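Local coordinates for protein Non-sulfated chondroitin lyase E66 (Autographa californica nucleopolyhedrovirus, PDB 3VSN) that degrades non-sulfated chondroitin as a lyase of the occlusion-derived virus envelope, and is essential for oral infectivity in the insect host, at residues V81-N93 against E146-T158. Numbering follows the deposited sequence.
Sequences VCHTLIGYCVRYN and EVFMNITIVLNET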
loop_
_atom_site.group_PDB
_atom_site.type_symbol
_atom_site.label_atom_id
_atom_site.label_comp_id
_atom_site.label_asym_id
_atom_site.label_seq_id
_atom_site.Cartn_x
_atom_site.Cartn_y
_atom_site.Cartn_z
ATOM N N VAL A 81 12.904 18.401 17.905
ATOM C CA VAL A 81 14.055 19.274 17.637
ATOM C C VAL A 81 14.876 18.720 16.468
ATOM O O VAL A 81 15.193 19.444 15.524
ATOM C CB VAL A 81 14.966 19.443 18.877
ATOM C CG1 VAL A 81 16.282 20.112 18.503
ATOM C CG2 VAL A 81 14.259 20.246 19.958
ATOM N N CYS A 82 15.201 17.432 16.546
ATOM C CA CYS A 82 15.951 16.741 15.499
ATOM C C CYS A 82 15.291 16.848 14.118
ATOM O O CYS A 82 15.937 17.262 13.151
ATOM C CB CYS A 82 16.179 15.280 15.888
ATOM S SG CYS A 82 17.426 15.051 17.178
ATOM N N HIS A 83 14.007 16.494 14.032
ATOM C CA HIS A 83 13.267 16.580 12.765
ATOM C C HIS A 83 13.157 17.983 12.238
ATOM O O HIS A 83 13.268 18.208 11.036
ATOM C CB HIS A 83 11.875 15.965 12.893
ATOM C CG HIS A 83 11.875 14.457 12.963
ATOM N ND1 HIS A 83 12.478 13.689 12.038
ATOM C CD2 HIS A 83 11.293 13.587 13.881
ATOM C CE1 HIS A 83 12.303 12.393 12.350
ATOM N NE2 HIS A 83 11.578 12.333 13.481
ATOM N N THR A 84 12.936 18.941 13.135
ATOM C CA THR A 84 12.798 20.342 12.753
ATOM C C THR A 84 14.109 20.912 12.191
ATOM O O THR A 84 14.087 21.666 11.215
ATOM C CB THR A 84 12.255 21.185 13.928
ATOM O OG1 THR A 84 11.045 20.588 14.413
ATOM C CG2 THR A 84 11.959 22.609 13.496
ATOM N N LEU A 85 15.238 20.535 12.795
ATOM C CA LEU A 85 16.557 20.906 12.272
ATOM C C LEU A 85 16.791 20.359 10.863
ATOM O O LEU A 85 17.271 21.081 9.986
ATOM C CB LEU A 85 17.678 20.435 13.208
ATOM C CG LEU A 85 17.955 21.249 14.474
ATOM C CD1 LEU A 85 18.976 20.528 15.337
ATOM C CD2 LEU A 85 18.430 22.655 14.133
ATOM N N ILE A 86 16.455 19.086 10.657
ATOM C CA ILE A 86 16.562 18.467 9.332
ATOM C C ILE A 86 15.656 19.193 8.333
ATOM O O ILE A 86 16.077 19.493 7.215
ATOM C CB ILE A 86 16.270 16.948 9.371
ATOM C CG1 ILE A 86 17.363 16.220 10.170
ATOM C CG2 ILE A 86 16.170 16.375 7.956
ATOM C CD1 ILE A 86 16.990 14.816 10.607
ATOM N N GLY A 87 14.426 19.498 8.749
ATOM C CA GLY A 87 13.497 20.268 7.912
ATOM C C GLY A 87 14.060 21.618 7.488
ATOM O O GLY A 87 13.868 22.052 6.345
ATOM N N TYR A 88 14.756 22.282 8.410
ATOM C CA TYR A 88 15.406 23.560 8.118
ATOM C C TYR A 88 16.609 23.414 7.178
ATOM O O TYR A 88 16.879 24.312 6.381
ATOM C CB TYR A 88 15.814 24.280 9.409
ATOM C CG TYR A 88 14.765 25.235 9.954
ATOM C CD1 TYR A 88 14.133 24.988 11.172
ATOM C CD2 TYR A 88 14.408 26.388 9.248
ATOM C CE1 TYR A 88 13.180 25.860 11.674
ATOM C CE2 TYR A 88 13.454 27.265 9.741
ATOM C CZ TYR A 88 12.844 26.996 10.951
ATOM O OH TYR A 88 11.901 27.865 11.449
ATOM N N CYS A 89 17.323 22.290 7.272
ATOM C CA CYS A 89 18.396 21.980 6.323
ATOM C C CYS A 89 17.866 21.917 4.899
ATOM O O CYS A 89 18.477 22.460 3.978
ATOM C CB CYS A 89 19.077 20.654 6.665
ATOM S SG CYS A 89 20.121 20.716 8.132
ATOM N N VAL A 90 16.723 21.256 4.728
ATOM C CA VAL A 90 16.086 21.122 3.416
ATOM C C VAL A 90 15.669 22.497 2.878
ATOM O O VAL A 90 15.874 22.795 1.696
ATOM C CB VAL A 90 14.894 20.132 3.460
ATOM C CG1 VAL A 90 14.204 20.030 2.103
ATOM C CG2 VAL A 90 15.363 18.753 3.914
ATOM N N ARG A 91 15.114 23.334 3.753
ATOM C CA ARG A 91 14.757 24.718 3.411
ATOM C C ARG A 91 15.980 25.535 2.998
ATOM O O ARG A 91 15.944 26.262 2.002
ATOM C CB ARG A 91 14.052 25.413 4.580
ATOM C CG ARG A 91 12.660 24.888 4.899
ATOM C CD ARG A 91 11.895 25.867 5.778
ATOM N NE ARG A 91 11.655 27.130 5.083
ATOM C CZ ARG A 91 11.086 28.203 5.624
ATOM N NH1 ARG A 91 10.685 28.194 6.891
ATOM N NH2 ARG A 91 10.923 29.298 4.893
ATOM N N TYR A 92 17.057 25.415 3.772
ATOM C CA TYR A 92 18.308 26.113 3.477
ATOM C C TYR A 92 18.854 25.732 2.098
ATOM O O TYR A 92 19.410 26.567 1.377
ATOM C CB TYR A 92 19.354 25.794 4.551
ATOM C CG TYR A 92 20.667 26.510 4.337
ATOM C CD1 TYR A 92 20.853 27.809 4.808
ATOM C CD2 TYR A 92 21.716 25.898 3.651
ATOM C CE1 TYR A 92 22.052 28.474 4.611
ATOM C CE2 TYR A 92 22.918 26.559 3.443
ATOM C CZ TYR A 92 23.076 27.846 3.926
ATOM O OH TYR A 92 24.264 28.505 3.726
ATOM N N ASN A 93 18.681 24.462 1.748
ATOM C CA ASN A 93 19.245 23.883 0.538
ATOM C C ASN A 93 18.336 24.021 -0.694
ATOM O O ASN A 93 18.774 23.782 -1.824
ATOM C CB ASN A 93 19.588 22.413 0.810
ATOM C CG ASN A 93 20.257 21.730 -0.364
ATOM O OD1 ASN A 93 19.644 20.891 -1.031
ATOM N ND2 ASN A 93 21.519 22.068 -0.616
ATOM N N GLU A 146 21.248 11.526 11.732
ATOM C CA GLU A 146 20.749 12.182 10.518
ATOM C C GLU A 146 20.851 13.708 10.598
ATOM O O GLU A 146 21.075 14.367 9.580
ATOM C CB GLU A 146 19.315 11.733 10.201
ATOM C CG GLU A 146 19.233 10.285 9.728
ATOM C CD GLU A 146 17.816 9.726 9.660
ATOM O OE1 GLU A 146 16.871 10.342 10.204
ATOM O OE2 GLU A 146 17.650 8.645 9.060
ATOM N N VAL A 147 20.698 14.262 11.802
ATOM C CA VAL A 147 20.865 15.705 12.024
ATOM C C VAL A 147 22.304 16.131 11.721
ATOM O O VAL A 147 22.528 17.084 10.972
ATOM C CB VAL A 147 20.478 16.122 13.462
ATOM C CG1 VAL A 147 20.777 17.595 13.705
ATOM C CG2 VAL A 147 19.006 15.841 13.718
ATOM N N PHE A 148 23.265 15.408 12.296
ATOM C CA PHE A 148 24.685 15.654 12.049
ATOM C C PHE A 148 24.986 15.645 10.554
ATOM O O PHE A 148 25.628 16.564 10.037
ATOM C CB PHE A 148 25.551 14.612 12.764
ATOM C CG PHE A 148 25.761 14.891 14.229
ATOM C CD1 PHE A 148 26.882 15.598 14.660
ATOM C CD2 PHE A 148 24.850 14.440 15.179
ATOM C CE1 PHE A 148 27.084 15.856 16.007
ATOM C CE2 PHE A 148 25.047 14.694 16.530
ATOM C CZ PHE A 148 26.169 15.401 16.944
ATOM N N MET A 149 24.495 14.613 9.867
ATOM C CA MET A 149 24.730 14.453 8.440
ATOM C C MET A 149 24.118 15.588 7.611
ATOM O O MET A 149 24.804 16.190 6.784
ATOM C CB MET A 149 24.212 13.092 7.965
ATOM C CG MET A 149 24.466 12.824 6.492
ATOM S SD MET A 149 23.904 11.188 6.009
ATOM C CE MET A 149 24.468 11.142 4.315
ATOM N N ASN A 150 22.837 15.879 7.841
ATOM C CA ASN A 150 22.136 16.922 7.088
ATOM C C ASN A 150 22.755 18.312 7.268
ATOM O O ASN A 150 22.970 19.026 6.287
ATOM C CB ASN A 150 20.643 16.948 7.432
ATOM C CG ASN A 150 19.860 15.850 6.731
ATOM O OD1 ASN A 150 19.841 14.700 7.172
ATOM N ND2 ASN A 150 19.204 16.203 5.631
ATOM N N ILE A 151 23.051 18.679 8.516
ATOM C CA ILE A 151 23.643 19.987 8.816
ATOM C C ILE A 151 25.029 20.127 8.179
ATOM O O ILE A 151 25.292 21.101 7.470
ATOM C CB ILE A 151 23.674 20.281 10.341
ATOM C CG1 ILE A 151 22.245 20.454 10.866
ATOM C CG2 ILE A 151 24.486 21.540 10.634
ATOM C CD1 ILE A 151 22.124 20.710 12.358
ATOM N N THR A 152 25.894 19.138 8.406
ATOM C CA THR A 152 27.252 19.148 7.858
ATOM C C THR A 152 27.274 19.305 6.328
ATOM O O THR A 152 28.020 20.135 5.797
ATOM C CB THR A 152 28.047 17.893 8.285
ATOM O OG1 THR A 152 28.109 17.832 9.716
ATOM C CG2 THR A 152 29.467 17.923 7.724
ATOM N N ILE A 153 26.451 18.530 5.628
ATOM C CA ILE A 153 26.458 18.568 4.164
ATOM C C ILE A 153 25.860 19.857 3.591
ATOM O O ILE A 153 26.488 20.498 2.745
ATOM C CB ILE A 153 25.827 17.308 3.527
ATOM C CG1 ILE A 153 26.577 16.057 3.992
ATOM C CG2 ILE A 153 25.854 17.407 2.002
ATOM C CD1 ILE A 153 25.956 14.742 3.564
ATOM N N VAL A 154 24.674 20.260 4.047
ATOM C CA VAL A 154 24.055 21.465 3.468
ATOM C C VAL A 154 24.867 22.742 3.721
ATOM O O VAL A 154 24.753 23.711 2.967
ATOM C CB VAL A 154 22.566 21.666 3.860
ATOM C CG1 VAL A 154 21.746 20.427 3.518
ATOM C CG2 VAL A 154 22.408 22.053 5.329
ATOM N N LEU A 155 25.691 22.724 4.769
ATOM C CA LEU A 155 26.540 23.865 5.109
ATOM C C LEU A 155 27.964 23.729 4.559
ATOM O O LEU A 155 28.852 24.494 4.947
ATOM C CB LEU A 155 26.578 24.074 6.634
ATOM C CG LEU A 155 25.283 24.436 7.371
ATOM C CD1 LEU A 155 25.559 24.698 8.845
ATOM C CD2 LEU A 155 24.587 25.637 6.741
ATOM N N ASN A 156 28.175 22.778 3.646
ATOM C CA ASN A 156 29.527 22.433 3.190
ATOM C C ASN A 156 30.300 23.534 2.448
ATOM O O ASN A 156 31.514 23.441 2.301
ATOM C CB ASN A 156 29.546 21.110 2.402
ATOM C CG ASN A 156 29.011 21.248 0.981
ATOM O OD1 ASN A 156 28.319 22.210 0.643
ATOM N ND2 ASN A 156 29.322 20.267 0.146
ATOM N N GLU A 157 29.601 24.572 1.998
ATOM C CA GLU A 157 30.265 25.688 1.326
ATOM C C GLU A 157 30.326 26.948 2.195
ATOM O O GLU A 157 30.709 28.025 1.727
ATOM C CB GLU A 157 29.627 25.953 -0.041
ATOM C CG GLU A 157 29.873 24.809 -1.017
ATOM C CD GLU A 157 29.462 25.130 -2.440
ATOM O OE1 GLU A 157 28.425 25.800 -2.632
ATOM O OE2 GLU A 157 30.181 24.695 -3.367
ATOM N N THR A 158 29.981 26.789 3.471
ATOM C CA THR A 158 30.016 27.882 4.441
ATOM C C THR A 158 31.239 27.776 5.362
ATOM O O THR A 158 31.991 26.794 5.313
ATOM C CB THR A 158 28.758 27.897 5.336
ATOM O OG1 THR A 158 28.837 26.826 6.288
ATOM C CG2 THR A 158 27.478 27.765 4.507
#
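The carbonyl oxygen of L155 is gripped twice by T158, and both residues touch Y92 across the contact. T158 OG1 lies 2.7 Å from L155 O, in the carbonyl plane and on a lone pair, while T158 N reaches L155 O at 3.0 Å and closes a type I turn. This turn follows helix 138-154 of the alpha/alpha toroid, where that helix lies beside helix 75-93. The two segments run almost in the same direction, their axes inclined by 21° and 9.1 Å apart at closest approach, with helix 103-119 between them in sequence. T158 OG1 also bonds to H160 N, so the hydroxyl ties the turn to the approach of the next helix.

Y92 reaches over this helix end with its CG anti to the backbone N (chi1 -178°). L155 CD2 sits over one ring face, 4.1 Å from the centroid and offset toward the rim, a CH-pi contact. V154 O lies instead at the ring edge, 3.4 Å from Y92 CE2. The Y92 and T158 side chains approach from opposite directions, bringing the phenol OH against T158 CG2.

Away from Y92, toward the start of both segments, the packing is mainly apolar and largely buried. C89 faces helix 138-154, its SG 3.5 Å from I151 CG1 and also against N150 CB, and its CB lies against V154 CG2. One turn back, V147 wedges its two methyls between L85 and C82: CG1 meets L85 CD1, and CG2 packs on C82 CB and lies 3.4 Å from C82 O. E146 sends its carboxylate out of the contact to salt bridges with R194 and K49. The E146 side chain is about 10 Å from that of N191, a catalytic proton acceptor. E146 CB stays in the interface, where I86 CD1 touches both it and V147 CG2.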